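Local structure of metallo-beta-lactamase family protein (Staphylococcus aureus, 3R2U) at residues 297-303 and 337-342; 265-269 and 329-333; 42-47 and 130-135. The protein is probably a metal-dependent hydrolase or oxygenase of the metallo-beta-lactamase superfamily, with a bound iron(III) ion and a rhodanese-like domain in the same chain. One frame throughout, in Å; residues are numbered along the deposited sequence.

Interaction 1 of 3, residues 297-303 and 337-342; sequences RLTFDLR and QEINLI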
loop_
_atom_site.group_PDB
_atom_site.type_symbol
_atom_site.label_atom_id
_atom_site.label_comp_id
_atom_site.label_asym_id
_atom_site.label_seq_id
_atom_site.Cartn_x
_atom_site.Cartn_y
_atom_site.Cartn_z
ATOM N N ARG A 297 21.122 18.348 16.063
ATOM C CA ARG A 297 19.738 18.720 16.185
ATOM C C ARG A 297 19.089 17.826 17.197
ATOM O O ARG A 297 19.542 16.711 17.454
ATOM C CB ARG A 297 18.980 18.532 14.871
ATOM C CG ARG A 297 19.366 19.449 13.766
ATOM C CD ARG A 297 18.306 19.379 12.674
ATOM N NE ARG A 297 18.625 20.233 11.550
ATOM C CZ ARG A 297 19.036 19.795 10.366
ATOM N NH1 ARG A 297 19.139 18.492 10.127
ATOM N NH2 ARG A 297 19.309 20.674 9.406
ATOM N N LEU A 298 17.996 18.310 17.749
ATOM C CA LEU A 298 17.225 17.515 18.664
ATOM C C LEU A 298 16.830 16.321 17.796
ATOM O O LEU A 298 16.359 16.511 16.668
ATOM C CB LEU A 298 15.998 18.310 19.078
ATOM C CG LEU A 298 14.947 17.623 19.938
ATOM C CD1 LEU A 298 15.599 17.067 21.196
ATOM C CD2 LEU A 298 13.846 18.643 20.251
ATOM N N THR A 299 17.062 15.103 18.291
ATOM C CA THR A 299 16.810 13.892 17.516
ATOM C C THR A 299 15.983 12.836 18.261
ATOM O O THR A 299 16.306 12.487 19.386
ATOM C CB THR A 299 18.155 13.256 17.119
ATOM O OG1 THR A 299 18.928 14.195 16.366
ATOM C CG2 THR A 299 17.945 12.022 16.311
ATOM N N PHE A 300 14.951 12.300 17.609
ATOM C CA PHE A 300 14.087 11.278 18.217
ATOM C C PHE A 300 14.222 9.934 17.496
ATOM O O PHE A 300 14.155 9.858 16.267
ATOM C CB PHE A 300 12.622 11.723 18.206
ATOM C CG PHE A 300 12.359 12.950 19.037
ATOM C CD1 PHE A 300 12.397 12.882 20.420
ATOM C CD2 PHE A 300 12.095 14.171 18.445
ATOM C CE1 PHE A 300 12.182 14.005 21.193
ATOM C CE2 PHE A 300 11.853 15.303 19.226
ATOM C CZ PHE A 300 11.903 15.219 20.588
ATOM N N ASP A 301 14.421 8.883 18.280
ATOM C CA ASP A 301 14.614 7.535 17.758
ATOM C C ASP A 301 13.254 6.872 17.843
ATOM O O ASP A 301 12.689 6.718 18.923
ATOM C CB ASP A 301 15.678 6.809 18.573
ATOM C CG ASP A 301 16.055 5.433 18.004
ATOM O OD1 ASP A 301 15.208 4.718 17.430
ATOM O OD2 ASP A 301 17.228 5.052 18.170
ATOM N N LEU A 302 12.742 6.512 16.676
ATOM C CA LEU A 302 11.393 5.960 16.519
ATOM C C LEU A 302 11.251 4.484 16.756
ATOM O O LEU A 302 10.134 3.963 16.671
ATOM C CB LEU A 302 10.906 6.244 15.095
ATOM C CG LEU A 302 10.871 7.717 14.713
ATOM C CD1 LEU A 302 10.564 7.850 13.241
ATOM C CD2 LEU A 302 9.855 8.474 15.546
ATOM N N ARG A 303 12.357 3.792 17.048
ATOM C CA ARG A 303 12.295 2.346 17.238
ATOM C C ARG A 303 11.665 1.967 18.581
ATOM O O ARG A 303 11.404 2.818 19.425
ATOM C CB ARG A 303 13.698 1.729 17.126
ATOM C CG ARG A 303 14.364 1.905 15.757
ATOM C CD ARG A 303 15.775 1.388 15.803
ATOM N NE ARG A 303 16.531 2.160 16.780
ATOM C CZ ARG A 303 17.579 1.707 17.461
ATOM N NH1 ARG A 303 18.022 0.476 17.286
ATOM N NH2 ARG A 303 18.170 2.494 18.341
ATOM N N GLN A 337 12.371 24.478 16.843
ATOM C CA GLN A 337 13.580 23.896 16.258
ATOM C C GLN A 337 13.267 22.856 15.202
ATOM O O GLN A 337 12.225 22.209 15.234
ATOM C CB GLN A 337 14.428 23.211 17.339
ATOM C CG GLN A 337 14.860 24.112 18.477
ATOM C CD GLN A 337 15.802 23.428 19.466
ATOM O OE1 GLN A 337 16.409 22.386 19.168
ATOM N NE2 GLN A 337 15.966 24.045 20.634
ATOM N N GLU A 338 14.191 22.706 14.279
ATOM C CA GLU A 338 14.138 21.640 13.296
ATOM C C GLU A 338 14.658 20.390 14.008
ATOM O O GLU A 338 15.599 20.454 14.799
ATOM C CB GLU A 338 15.013 21.958 12.084
ATOM C CG GLU A 338 14.666 23.281 11.394
ATOM C CD GLU A 338 15.484 23.502 10.106
ATOM O OE1 GLU A 338 16.100 24.582 9.967
ATOM O OE2 GLU A 338 15.526 22.592 9.246
ATOM N N ILE A 339 14.062 19.251 13.695
ATOM C CA ILE A 339 14.358 18.002 14.378
ATOM C C ILE A 339 14.712 16.876 13.422
ATOM O O ILE A 339 14.220 16.849 12.301
ATOM C CB ILE A 339 13.084 17.640 15.182
ATOM C CG1 ILE A 339 12.937 18.632 16.333
ATOM C CG2 ILE A 339 13.072 16.202 15.647
ATOM C CD1 ILE A 339 11.566 18.680 16.960
ATOM N N ASN A 340 15.615 15.985 13.840
ATOM C CA ASN A 340 15.923 14.772 13.077
ATOM C C ASN A 340 15.216 13.568 13.698
ATOM O O ASN A 340 14.963 13.533 14.907
ATOM C CB ASN A 340 17.416 14.454 13.079
ATOM C CG ASN A 340 18.236 15.388 12.218
ATOM O OD1 ASN A 340 17.726 16.075 11.345
ATOM N ND2 ASN A 340 19.528 15.375 12.437
ATOM N N LEU A 341 14.918 12.584 12.863
ATOM C CA LEU A 341 14.337 11.350 13.297
ATOM C C LEU A 341 15.269 10.205 12.930
ATOM O O LEU A 341 15.989 10.279 11.933
ATOM C CB LEU A 341 12.981 11.127 12.633
ATOM C CG LEU A 341 11.913 12.148 12.917
ATOM C CD1 LEU A 341 10.620 11.816 12.124
ATOM C CD2 LEU A 341 11.675 12.247 14.467
ATOM N N ILE A 342 15.277 9.167 13.765
ATOM C CA ILE A 342 16.066 7.975 13.516
ATOM C C ILE A 342 15.118 6.822 13.206
ATOM O O ILE A 342 14.192 6.506 13.971
ATOM C CB ILE A 342 17.002 7.624 14.684
ATOM C CG1 ILE A 342 18.099 8.691 14.801
ATOM C CG2 ILE A 342 17.637 6.211 14.461
ATOM C CD1 ILE A 342 19.022 8.492 15.904
HETATM O O HOH W 1 17.159 20.949 17.038
HETATM O O HOH W 2 20.673 13.676 14.429
#

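Interaction 2 of 3, residues 265-269 and 329-333; sequences APPHH and IGWYL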
loop_
_atom_site.group_PDB
_atom_site.type_symbol
_atom_site.label_atom_id
_atom_site.label_comp_id
_atom_site.label_asym_id
_atom_site.label_seq_id
_atom_site.Cartn_x
_atom_site.Cartn_y
_atom_site.Cartn_z
ATOM N N ALA A 265 -0.548 17.183 35.004
ATOM C CA ALA A 265 -0.082 18.294 34.198
ATOM C C ALA A 265 -0.170 17.854 32.750
ATOM O O ALA A 265 0.182 16.715 32.427
ATOM C CB ALA A 265 1.355 18.662 34.549
ATOM N N PRO A 266 -0.661 18.733 31.878
ATOM C CA PRO A 266 -0.738 18.379 30.482
ATOM C C PRO A 266 0.640 18.389 29.847
ATOM O O PRO A 266 1.520 19.096 30.312
ATOM C CB PRO A 266 -1.604 19.493 29.887
ATOM C CG PRO A 266 -1.375 20.656 30.768
ATOM C CD PRO A 266 -1.135 20.105 32.135
ATOM N N PRO A 267 0.837 17.593 28.792
ATOM C CA PRO A 267 2.129 17.632 28.107
ATOM C C PRO A 267 2.383 19.021 27.524
ATOM O O PRO A 267 1.430 19.798 27.257
ATOM C CB PRO A 267 1.997 16.575 27.007
ATOM C CG PRO A 267 0.522 16.294 26.895
ATOM C CD PRO A 267 -0.120 16.659 28.174
ATOM N N HIS A 268 3.654 19.326 27.309
ATOM C CA HIS A 268 4.043 20.653 26.852
ATOM C C HIS A 268 3.456 21.102 25.527
ATOM O O HIS A 268 3.213 22.277 25.359
ATOM C CB HIS A 268 5.578 20.801 26.826
ATOM C CG HIS A 268 6.225 20.520 28.144
ATOM N ND1 HIS A 268 5.842 21.154 29.306
ATOM C CD2 HIS A 268 7.231 19.682 28.485
ATOM C CE1 HIS A 268 6.574 20.704 30.312
ATOM N NE2 HIS A 268 7.425 19.812 29.839
ATOM N N HIS A 269 3.196 20.207 24.590
ATOM C CA HIS A 269 2.673 20.682 23.304
ATOM C C HIS A 269 1.258 21.285 23.389
ATOM O O HIS A 269 0.867 22.045 22.500
ATOM C CB HIS A 269 2.740 19.605 22.203
ATOM C CG HIS A 269 1.759 18.490 22.369
ATOM N ND1 HIS A 269 1.746 17.667 23.475
ATOM C CD2 HIS A 269 0.798 18.023 21.536
ATOM C CE1 HIS A 269 0.801 16.753 23.325
ATOM N NE2 HIS A 269 0.212 16.943 22.153
ATOM N N ILE A 329 5.812 12.244 22.816
ATOM C CA ILE A 329 6.647 13.244 22.162
ATOM C C ILE A 329 6.268 14.667 22.564
ATOM O O ILE A 329 7.101 15.566 22.495
ATOM C CB ILE A 329 6.711 13.073 20.628
ATOM C CG1 ILE A 329 8.052 13.616 20.097
ATOM C CG2 ILE A 329 5.503 13.711 19.935
ATOM C CD1 ILE A 329 8.296 13.292 18.618
ATOM N N GLY A 330 5.025 14.848 23.006
ATOM C CA GLY A 330 4.541 16.149 23.429
ATOM C C GLY A 330 5.368 16.757 24.537
ATOM O O GLY A 330 5.479 17.982 24.642
ATOM N N TRP A 331 5.979 15.896 25.342
ATOM C CA TRP A 331 6.830 16.341 26.419
ATOM C C TRP A 331 8.198 16.819 25.963
ATOM O O TRP A 331 8.865 17.517 26.718
ATOM C CB TRP A 331 6.999 15.239 27.464
ATOM C CG TRP A 331 5.733 14.929 28.198
ATOM C CD1 TRP A 331 4.880 13.886 27.975
ATOM C CD2 TRP A 331 5.161 15.697 29.258
ATOM N NE1 TRP A 331 3.812 13.953 28.847
ATOM C CE2 TRP A 331 3.961 15.057 29.642
ATOM C CE3 TRP A 331 5.552 16.863 29.930
ATOM C CZ2 TRP A 331 3.154 15.544 30.669
ATOM C CZ3 TRP A 331 4.744 17.349 30.944
ATOM C CH2 TRP A 331 3.562 16.691 31.306
ATOM N N TYR A 332 8.618 16.456 24.741
ATOM C CA TYR A 332 9.951 16.812 24.238
ATOM C C TYR A 332 9.987 17.640 22.966
ATOM O O TYR A 332 11.005 18.254 22.688
ATOM C CB TYR A 332 10.760 15.542 23.953
ATOM C CG TYR A 332 10.936 14.661 25.152
ATOM C CD1 TYR A 332 10.065 13.606 25.387
ATOM C CD2 TYR A 332 11.960 14.888 26.061
ATOM C CE1 TYR A 332 10.207 12.803 26.496
ATOM C CE2 TYR A 332 12.104 14.092 27.181
ATOM C CZ TYR A 332 11.222 13.054 27.387
ATOM O OH TYR A 332 11.357 12.248 28.476
ATOM N N LEU A 333 8.895 17.667 22.202
ATOM C CA LEU A 333 8.893 18.369 20.923
ATOM C C LEU A 333 9.106 19.845 21.141
ATOM O O LEU A 333 8.419 20.450 21.942
ATOM C CB LEU A 333 7.565 18.143 20.163
ATOM C CG LEU A 333 7.546 18.563 18.682
ATOM C CD1 LEU A 333 8.529 17.761 17.864
ATOM C CD2 LEU A 333 6.163 18.411 18.094
#

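Interaction 3 of 3, residues 42-47 and 130-135; sequences IGCQKT and VGNIKL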
loop_
_atom_site.group_PDB
_atom_site.type_symbol
_atom_site.label_atom_id
_atom_site.label_comp_id
_atom_site.label_asym_id
_atom_site.label_seq_id
_atom_site.Cartn_x
_atom_site.Cartn_y
_atom_site.Cartn_z
ATOM N N ILE A 42 -20.825 14.364 8.074
ATOM C CA ILE A 42 -22.262 14.181 7.913
ATOM C C ILE A 42 -22.613 14.704 6.526
ATOM O O ILE A 42 -21.991 15.645 6.018
ATOM C CB ILE A 42 -23.125 14.893 8.993
ATOM C CG1 ILE A 42 -22.841 16.398 9.031
ATOM C CG2 ILE A 42 -22.919 14.210 10.380
ATOM C CD1 ILE A 42 -23.606 17.147 10.136
ATOM N N GLY A 43 -23.581 14.069 5.897
ATOM C CA GLY A 43 -23.956 14.444 4.569
ATOM C C GLY A 43 -25.424 14.306 4.296
ATOM O O GLY A 43 -26.075 13.367 4.771
ATOM N N CYS A 44 -25.936 15.242 3.503
ATOM C CA CYS A 44 -27.342 15.266 3.117
ATOM C C CYS A 44 -27.473 14.531 1.803
ATOM O O CYS A 44 -26.963 14.989 0.766
ATOM C CB CYS A 44 -27.801 16.709 2.950
ATOM S SG CYS A 44 -29.492 16.918 2.365
ATOM N N GLN A 45 -28.151 13.398 1.821
ATOM C CA GLN A 45 -28.307 12.632 0.581
ATOM C C GLN A 45 -29.197 13.351 -0.440
ATOM O O GLN A 45 -28.983 13.215 -1.651
ATOM C CB GLN A 45 -28.783 11.198 0.858
ATOM C CG GLN A 45 -27.690 10.291 1.523
ATOM C CD GLN A 45 -26.448 10.040 0.641
ATOM O OE1 GLN A 45 -26.431 10.370 -0.555
ATOM N NE2 GLN A 45 -25.411 9.434 1.234
ATOM N N LYS A 46 -30.137 14.164 0.031
ATOM C CA LYS A 46 -31.000 14.910 -0.888
ATOM C C LYS A 46 -30.253 15.974 -1.711
ATOM O O LYS A 46 -30.452 16.054 -2.919
ATOM C CB LYS A 46 -32.168 15.527 -0.131
ATOM C CG LYS A 46 -33.113 14.458 0.399
ATOM C CD LYS A 46 -34.270 15.034 1.180
ATOM C CE LYS A 46 -35.318 13.960 1.445
ATOM N NZ LYS A 46 -35.828 13.353 0.170
ATOM N N THR A 47 -29.389 16.770 -1.083
ATOM C CA THR A 47 -28.669 17.822 -1.805
ATOM C C THR A 47 -27.209 17.491 -2.111
ATOM O O THR A 47 -26.620 18.089 -2.987
ATOM C CB THR A 47 -28.627 19.108 -0.989
ATOM O OG1 THR A 47 -27.806 18.892 0.162
ATOM C CG2 THR A 47 -30.029 19.537 -0.563
ATOM N N VAL A 130 -26.960 21.874 6.699
ATOM C CA VAL A 130 -26.094 21.151 5.789
ATOM C C VAL A 130 -27.126 20.436 4.905
ATOM O O VAL A 130 -27.633 19.352 5.241
ATOM C CB VAL A 130 -25.184 20.158 6.547
ATOM C CG1 VAL A 130 -24.214 19.469 5.594
ATOM C CG2 VAL A 130 -24.421 20.893 7.634
ATOM N N GLY A 131 -27.469 21.056 3.782
ATOM C CA GLY A 131 -28.543 20.527 2.956
ATOM C C GLY A 131 -29.769 20.600 3.861
ATOM O O GLY A 131 -30.032 21.643 4.464
ATOM N N ASN A 132 -30.464 19.486 4.040
ATOM C CA ASN A 132 -31.662 19.472 4.905
ATOM C C ASN A 132 -31.367 19.087 6.365
ATOM O O ASN A 132 -32.279 19.075 7.194
ATOM C CB ASN A 132 -32.720 18.541 4.331
ATOM C CG ASN A 132 -33.195 18.985 2.963
ATOM O OD1 ASN A 132 -33.199 18.205 2.020
ATOM N ND2 ASN A 132 -33.579 20.238 2.851
ATOM N N ILE A 133 -30.109 18.777 6.672
ATOM C CA ILE A 133 -29.712 18.429 8.052
ATOM C C ILE A 133 -29.637 19.715 8.818
ATOM O O ILE A 133 -29.091 20.704 8.325
ATOM C CB ILE A 133 -28.321 17.773 8.148
ATOM C CG1 ILE A 133 -28.203 16.542 7.253
ATOM C CG2 ILE A 133 -28.013 17.385 9.619
ATOM C CD1 ILE A 133 -26.756 16.067 7.128
ATOM N N LYS A 134 -30.196 19.716 10.017
ATOM C CA LYS A 134 -30.201 20.892 10.857
ATOM C C LYS A 134 -29.289 20.666 12.051
ATOM O O LYS A 134 -29.373 19.635 12.703
ATOM C CB LYS A 134 -31.623 21.176 11.358
ATOM C CG LYS A 134 -31.721 22.407 12.257
ATOM C CD LYS A 134 -33.097 22.509 12.944
ATOM C CE LYS A 134 -33.165 23.783 13.777
ATOM N NZ LYS A 134 -34.415 23.955 14.554
ATOM N N LEU A 135 -28.406 21.620 12.309
ATOM C CA LEU A 135 -27.574 21.597 13.474
ATOM C C LEU A 135 -27.885 22.824 14.312
ATOM O O LEU A 135 -27.842 23.959 13.797
ATOM C CB LEU A 135 -26.100 21.652 13.096
ATOM C CG LEU A 135 -25.524 20.494 12.290
ATOM C CD1 LEU A 135 -24.089 20.840 11.954
ATOM C CD2 LEU A 135 -25.622 19.183 13.082
#

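Interaction 1 of 3, residues 297-303 and 337-342
Strands 298-301 and 339-342 pair side by side at the centre of a four-stranded parallel sheet. Its order, 317-318, 298-301, 339-342, 363-367, with helix 345-356 against one face, is consistent with a rhodanese-like alpha/beta unit. Their axes come within 4.6 Å at 24°, and the bonds alternate as parallel pairing requires: Asn340 N to Leu298 O, Phe300 N to Asn340 O at 3.0 Å, Ile342 N to Phe300 O at 2.8 Å, Leu302 N to Ile342 O. One face carries Phe300, Ile339 and Leu341: Ile339 CG2 lies 3.6 Å from Phe300 CD2, while Leu341 CD2 meets Phe300 at the ring edge. On the other, Thr299 CG2 crosses the Ile342 side chain at about a right angle, 3.7 Å from Ile342 CG1.

Next to Leu298, Arg297 in one of its two conformers donates from NH1 to a lone pair of Asn340 OD1 (3.1 Å, 145° at the hydrogen), which lies tilted from the guanidinium plane. Asn340 ND2 donates to Asn294 O and to a water shared with Thr299 OG1. Just after the strand, Arg303 grips Asp301, its last residue, side-on: NE to OD1 and NH2 to OD2 at 2.7 Å; OD1 also takes Arg303 N in an Asx turn. The buried Asn340 amide, held chiefly through ND2, probably has its rotation fixed, and Asp301 and Arg303 probably stabilise each other's charges.

Interaction 2 of 3, residues 265-269 and 329-333
Trp331 and Pro267 form a CH-pi contact where two loops meet. It joins the loop before helix 269-279, whose Pro266 side chain is about 10 Å from the bound iron, to the loop that follows helix 325-329 and leads to strand 339-342 of the parallel sheet. Pro267 CA stands 3.4 Å from the centroid of the six-membered indole ring, only 11° off its normal, and the proline CB continues along the same face to 3.6 Å from Trp331 CE2. The CB of Trp331 leaves its backbone pointing away from the other loop; with CG anti to the carbonyl carbon, the indole swings back across Pro267.

His268 supplies the second aromatic partner. The imidazole turns one face to the indole edge in a T-shaped pair, with planes at 80° and centroids 4.9 Å apart. Trp331 CE3 is the atom presented to that face, while Trp331 O lies at the edge of the imidazole, 3.2 Å from His268 CD2. The far rim of the indole, at CH2, abuts the carbonyl oxygens of Ala265 and Pro266.

Backbone bonding across the loops is slight: His269 N makes a weak bond to Gly330 O. The His269 CB points toward Gly330, and CG, between backbone N and carbonyl carbon (chi1 72°), keeps the ring there, burying ND1 without a polar partner. That nitrogen lies against the glycine backbone, with His269 ND1 3.2 Å from Gly330 CA.

Interaction 3 of 3, residues 42-47 and 130-135
Cys44 and Asn132 join the end of one strand to a beta-hairpin turn of another sheet, within the metallo-beta-lactamase domain. The polar part centres on the cysteine sulfur. Asn132 N donates to Cys44 SG at 3.2 Å and 173°, a nearly straight N-H...S bond, and Thr47 N approaches the same Cys44 SG at 3.5 Å, fairly straight as well. SG stands anti to the backbone N (chi1 176°), which carries it out toward the turn, so that one thiol sulfur receives an amide from each segment. It thereby ties the loop after strand 37-44 to the turn.

Backbone shape is the second element. Residues Val130 to Ile133 make a type II' turn, closed by reciprocal bonds between Val130 and Ile133. Gly131 occupies its positive-phi corner, and its CA fits closely against Thr47 OG1 at 3.3 Å. That hydroxyl is engaged with Glu49 N, and the carboxylate of Glu49 in turn receives Gly131 N.

Side-chain packing is the third. At the outer end Asn132 OD1 lies against the aliphatic part of Lys46, 3.5 Å from Lys46 CD, with the two side chains crossing at about a right angle. Apolar contacts fill the inner side. Ile133 CD1 reaches the strand backbone at Gly43 C, 3.6 Å away, and lies 4.2 Å from Ile42 CB. Deeper in, Ile42 CD1 and Leu135 CD2 meet tip to tip at 4.1 Å.

Strand 42-44 runs at 135° to strand 133-135, their axes 8.6 Å apart, a separation that fits face-to-face packing of two sheets, as in the metallo-beta-lactamase alpha-beta/beta-alpha sandwich. Met51 of strand 49-53, Phe27 of strand 25-32 and Leu152 of strand 148-153 touch Ile42 in this layer between the sheets.

Interactions 1 and 2 are neighbours, their centres 15 Å apart, whereas interaction 3 lies on the opposite side of the chain's centre, about 32 Å from interaction 1 between nearest atoms. Interactions 1 and 3 are buried but differ in kind: backbone pairing within one sheet in interaction 1, side chains and an N-H...S hydrogen bond between two sheets in interaction 3. Interaction 2 is only partly buried, joins loops, and relies on aromatic and CH-pi contacts with little backbone bonding. Segment 329-333 of interaction 2 also packs on the Phe300 and Ile339 face of interaction 1, where Phe300 CE1 meets Tyr332 CB at 3.5 Å and Phe300 CD2 meets Ile329 CD1 at 3.9 Å.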